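Local atomic coordinates of SPBc2 prophage-derived uncharacterized protein YomS (Bacillus subtilis, PDB entry 6I5O), a protein that is of unknown function but is encoded in the lytic cassette of the SPbeta prophage and assembles from several copies of an all-beta chain. Residues Pro13-His21 and Glu31-Leu41. Sequence-based numbering, arbitrary orientation.
Sequences PDKTSFTFH and EEFVVGHFREL
Phe18 and Phe33 meet at the apolar centre of this contact between 13-21 and 31-41, a compact example of aromatic rings packed between strand 8-19 and the segment 31-41 of an antiparallel beta fold. CD1 of Phe33 lies 3.5 Å from CG of Phe18, over one face and toward the rim, and the Phe33 CB comes over that ring in a CH-pi contact. The planes are 57° apart, so the pair is oblique. Both side chains run CG anti to the backbone N, which carries each ring out into the gap between the backbones. Phe20 comes in from the strand's corner: its CE1 sits 3.7 Å from Phe33 CB and its CZ reaches Leu41 CD2, while CD2 of Phe18 lies over the centre of its ring. Phe101 meets Phe20 edge-to-face, linking the cluster to strand 98-107. Further along, Phe38 offers CZ to Thr16 CG2 at 3.7 Å and also packs on Val116 of strand 110-117, which pairs with strand 8-19.

Polar bonds close both ends. At one, Glu31 N donates to Phe20 O (3.0 Å, nearly straight at 171°), on a lone pair in the carbonyl plane, beside the classic bulge formed by Phe20 and His21 opposite Val112. At the other, from within the type II' turn that runs from Val35 to Phe38, His37 NE2 donates to Asp14 OD2 over 2.7 Å. The acceptor lies within 6° of the imidazole plane and uses its anti lone pair. The His37 ring also places CD2 over the Phe38 face. Next to this bond, Ile10 and Ile12 of a neighbouring subunit pack on Asp14 and His37, respectively. Such a short carboxylate bond would be expected to stabilise a protonated imidazole, giving this aromatic-filled contact a polar edge where subunits meet.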
loop_
_atom_site.group_PDB
_atom_site.type_symbol
_atom_site.label_atom_id
_atom_site.label_comp_id
_atom_site.label_asym_id
_atom_site.label_seq_id
_atom_site.Cartn_x
_atom_site.Cartn_y
_atom_site.Cartn_z
ATOM N N PRO A 13 15.169 -4.691 -0.076
ATOM C CA PRO A 13 15.035 -4.445 -1.514
ATOM C C PRO A 13 16.391 -4.391 -2.179
ATOM O O PRO A 13 17.411 -4.086 -1.559
ATOM C CB PRO A 13 14.407 -3.058 -1.578
ATOM C CG PRO A 13 14.870 -2.395 -0.306
ATOM C CD PRO A 13 14.920 -3.474 0.712
ATOM N N ASP A 14 16.358 -4.579 -3.495
ATOM C CA ASP A 14 17.433 -4.122 -4.404
ATOM C C ASP A 14 17.237 -2.638 -4.631
ATOM O O ASP A 14 16.101 -2.243 -4.812
ATOM C CB ASP A 14 17.417 -4.940 -5.694
ATOM C CG ASP A 14 18.661 -4.719 -6.535
ATOM O OD1 ASP A 14 19.753 -4.555 -5.958
ATOM O OD2 ASP A 14 18.521 -4.728 -7.782
ATOM N N LYS A 15 18.326 -1.890 -4.749
ATOM C CA LYS A 15 18.240 -0.477 -5.148
ATOM C C LYS A 15 19.384 -0.170 -6.098
ATOM O O LYS A 15 20.481 -0.781 -5.976
ATOM C CB LYS A 15 18.351 0.478 -3.959
ATOM C CG LYS A 15 17.274 0.263 -2.895
ATOM C CD LYS A 15 17.374 1.337 -1.805
ATOM C CE LYS A 15 16.358 1.221 -0.714
ATOM N NZ LYS A 15 16.543 2.299 0.288
ATOM N N THR A 16 19.153 0.775 -6.977
ATOM C CA THR A 16 20.277 1.389 -7.738
ATOM C C THR A 16 19.926 2.837 -8.002
ATOM O O THR A 16 18.829 3.311 -7.784
ATOM C CB THR A 16 20.627 0.538 -8.969
ATOM O OG1 THR A 16 21.971 0.949 -9.327
ATOM C CG2 THR A 16 19.631 0.715 -10.077
ATOM N N SER A 17 20.938 3.556 -8.494
ATOM C CA SER A 17 20.846 4.981 -8.860
ATOM C C SER A 17 20.929 5.094 -10.376
ATOM O O SER A 17 21.457 4.183 -11.036
ATOM C CB SER A 17 21.926 5.769 -8.184
ATOM O OG SER A 17 21.814 5.669 -6.772
ATOM N N PHE A 18 20.326 6.132 -10.921
ATOM C CA PHE A 18 20.365 6.377 -12.376
ATOM C C PHE A 18 20.368 7.873 -12.613
ATOM O O PHE A 18 19.589 8.619 -12.017
ATOM C CB PHE A 18 19.178 5.723 -13.088
ATOM C CG PHE A 18 19.299 5.799 -14.578
ATOM C CD1 PHE A 18 20.160 4.943 -15.268
ATOM C CD2 PHE A 18 18.518 6.684 -15.297
ATOM C CE1 PHE A 18 20.282 5.032 -16.639
ATOM C CE2 PHE A 18 18.633 6.747 -16.690
ATOM C CZ PHE A 18 19.466 5.898 -17.331
ATOM N N THR A 19 21.226 8.297 -13.531
ATOM C CA THR A 19 21.227 9.701 -13.971
ATOM C C THR A 19 20.449 9.860 -15.269
ATOM O O THR A 19 20.884 9.362 -16.308
ATOM C CB THR A 19 22.665 10.216 -14.094
ATOM O OG1 THR A 19 23.214 10.192 -12.775
ATOM C CG2 THR A 19 22.705 11.625 -14.637
ATOM N N PHE A 20 19.370 10.623 -15.236
ATOM C CA PHE A 20 18.604 10.980 -16.448
ATOM C C PHE A 20 19.288 12.148 -17.153
ATOM O O PHE A 20 19.391 12.153 -18.388
ATOM C CB PHE A 20 17.156 11.274 -16.113
ATOM C CG PHE A 20 16.416 10.121 -15.486
ATOM C CD1 PHE A 20 15.852 9.143 -16.263
ATOM C CD2 PHE A 20 16.346 9.978 -14.099
ATOM C CE1 PHE A 20 15.158 8.093 -15.690
ATOM C CE2 PHE A 20 15.620 8.937 -13.525
ATOM C CZ PHE A 20 15.073 7.975 -14.333
ATOM N N HIS A 21 19.670 13.154 -16.376
ATOM C CA HIS A 21 20.384 14.370 -16.854
ATOM C C HIS A 21 21.478 14.715 -15.855
ATOM O O HIS A 21 21.213 14.948 -14.696
ATOM C CB HIS A 21 19.445 15.564 -16.969
ATOM C CG HIS A 21 18.398 15.387 -18.000
ATOM N ND1 HIS A 21 18.576 15.758 -19.300
ATOM C CD2 HIS A 21 17.160 14.860 -17.912
ATOM C CE1 HIS A 21 17.456 15.506 -19.955
ATOM N NE2 HIS A 21 16.572 14.932 -19.145
ATOM N N GLU A 31 18.608 10.452 -20.692
ATOM C CA GLU A 31 18.807 8.987 -20.726
ATOM C C GLU A 31 17.534 8.306 -20.242
ATOM O O GLU A 31 16.844 8.862 -19.351
ATOM C CB GLU A 31 19.995 8.570 -19.871
ATOM C CG GLU A 31 21.249 9.241 -20.306
ATOM C CD GLU A 31 21.615 8.843 -21.725
ATOM O OE1 GLU A 31 21.541 7.657 -22.069
ATOM O OE2 GLU A 31 21.984 9.721 -22.514
ATOM N N GLU A 32 17.225 7.187 -20.859
ATOM C CA GLU A 32 16.014 6.422 -20.491
ATOM C C GLU A 32 16.408 5.294 -19.566
ATOM O O GLU A 32 17.438 4.604 -19.778
ATOM C CB GLU A 32 15.389 5.796 -21.740
ATOM C CG GLU A 32 14.837 6.830 -22.702
ATOM C CD GLU A 32 14.254 6.215 -23.960
ATOM O OE1 GLU A 32 14.841 5.312 -24.497
ATOM O OE2 GLU A 32 13.250 6.648 -24.387
ATOM N N PHE A 33 15.597 5.064 -18.546
ATOM C CA PHE A 33 15.861 3.986 -17.571
ATOM C C PHE A 33 15.008 2.786 -17.953
ATOM O O PHE A 33 13.787 2.938 -18.034
ATOM C CB PHE A 33 15.570 4.430 -16.157
ATOM C CG PHE A 33 15.844 3.359 -15.152
ATOM C CD1 PHE A 33 17.140 3.016 -14.857
ATOM C CD2 PHE A 33 14.812 2.686 -14.491
ATOM C CE1 PHE A 33 17.418 2.006 -13.937
ATOM C CE2 PHE A 33 15.123 1.690 -13.562
ATOM C CZ PHE A 33 16.431 1.334 -13.340
ATOM N N VAL A 34 15.661 1.666 -18.142
ATOM C CA VAL A 34 14.997 0.362 -18.324
ATOM C C VAL A 34 14.598 -0.149 -16.952
ATOM O O VAL A 34 15.471 -0.428 -16.105
ATOM C CB VAL A 34 15.884 -0.618 -19.064
ATOM C CG1 VAL A 34 15.287 -2.019 -19.147
ATOM C CG2 VAL A 34 16.218 -0.073 -20.445
ATOM N N VAL A 35 13.292 -0.279 -16.707
ATOM C CA VAL A 35 12.777 -0.598 -15.361
ATOM C C VAL A 35 13.295 -1.937 -14.874
ATOM O O VAL A 35 13.589 -2.051 -13.679
ATOM C CB VAL A 35 11.251 -0.497 -15.417
ATOM C CG1 VAL A 35 10.675 -1.041 -14.098
ATOM C CG2 VAL A 35 10.802 0.949 -15.639
ATOM N N GLY A 36 13.364 -2.951 -15.732
ATOM C CA GLY A 36 13.892 -4.240 -15.303
ATOM C C GLY A 36 13.068 -4.830 -14.162
ATOM O O GLY A 36 11.841 -4.982 -14.376
ATOM N N HIS A 37 13.714 -5.162 -13.055
ATOM C CA HIS A 37 13.002 -5.789 -11.936
ATOM C C HIS A 37 12.522 -4.788 -10.915
ATOM O O HIS A 37 12.028 -5.227 -9.857
ATOM C CB HIS A 37 13.829 -6.920 -11.348
ATOM C CG HIS A 37 15.102 -6.516 -10.700
ATOM N ND1 HIS A 37 16.235 -7.271 -10.877
ATOM C CD2 HIS A 37 15.385 -5.511 -9.831
ATOM C CE1 HIS A 37 17.194 -6.766 -10.117
ATOM N NE2 HIS A 37 16.705 -5.651 -9.497
ATOM N N PHE A 38 12.632 -3.490 -11.112
ATOM C CA PHE A 38 12.313 -2.506 -10.074
ATOM C C PHE A 38 10.817 -2.223 -10.040
ATOM O O PHE A 38 10.048 -2.507 -10.972
ATOM C CB PHE A 38 13.160 -1.253 -10.289
ATOM C CG PHE A 38 14.617 -1.515 -10.006
ATOM C CD1 PHE A 38 15.083 -1.650 -8.710
ATOM C CD2 PHE A 38 15.541 -1.654 -11.031
ATOM C CE1 PHE A 38 16.400 -1.984 -8.468
ATOM C CE2 PHE A 38 16.863 -2.005 -10.784
ATOM C CZ PHE A 38 17.312 -2.088 -9.491
ATOM N N ARG A 39 10.393 -1.699 -8.890
ATOM C CA ARG A 39 8.965 -1.379 -8.656
ATOM C C ARG A 39 8.707 0.108 -8.494
ATOM O O ARG A 39 7.620 0.560 -8.861
ATOM C CB ARG A 39 8.432 -2.061 -7.388
ATOM C CG ARG A 39 8.476 -3.588 -7.355
ATOM C CD ARG A 39 8.091 -4.037 -5.921
ATOM N NE ARG A 39 8.166 -5.454 -5.639
ATOM C CZ ARG A 39 7.153 -6.286 -5.828
ATOM N NH1 ARG A 39 6.087 -5.862 -6.454
ATOM N NH2 ARG A 39 7.207 -7.546 -5.450
ATOM N N GLU A 40 9.618 0.830 -7.865
ATOM C CA GLU A 40 9.388 2.235 -7.484
ATOM C C GLU A 40 10.596 3.072 -7.919
ATOM O O GLU A 40 11.705 2.583 -7.933
ATOM C CB GLU A 40 9.200 2.367 -5.951
ATOM C CG GLU A 40 8.058 1.545 -5.376
ATOM C CD GLU A 40 7.997 1.565 -3.855
ATOM O OE1 GLU A 40 9.076 1.341 -3.118
ATOM O OE2 GLU A 40 6.821 1.685 -3.420
ATOM N N LEU A 41 10.326 4.342 -8.188
ATOM C CA LEU A 41 11.364 5.340 -8.513
ATOM C C LEU A 41 11.102 6.611 -7.742
ATOM O O LEU A 41 9.972 7.070 -7.685
ATOM C CB LEU A 41 11.257 5.645 -10.002
ATOM C CG LEU A 41 12.025 6.832 -10.559
ATOM C CD1 LEU A 41 13.507 6.684 -10.481
ATOM C CD2 LEU A 41 11.632 7.080 -11.997
#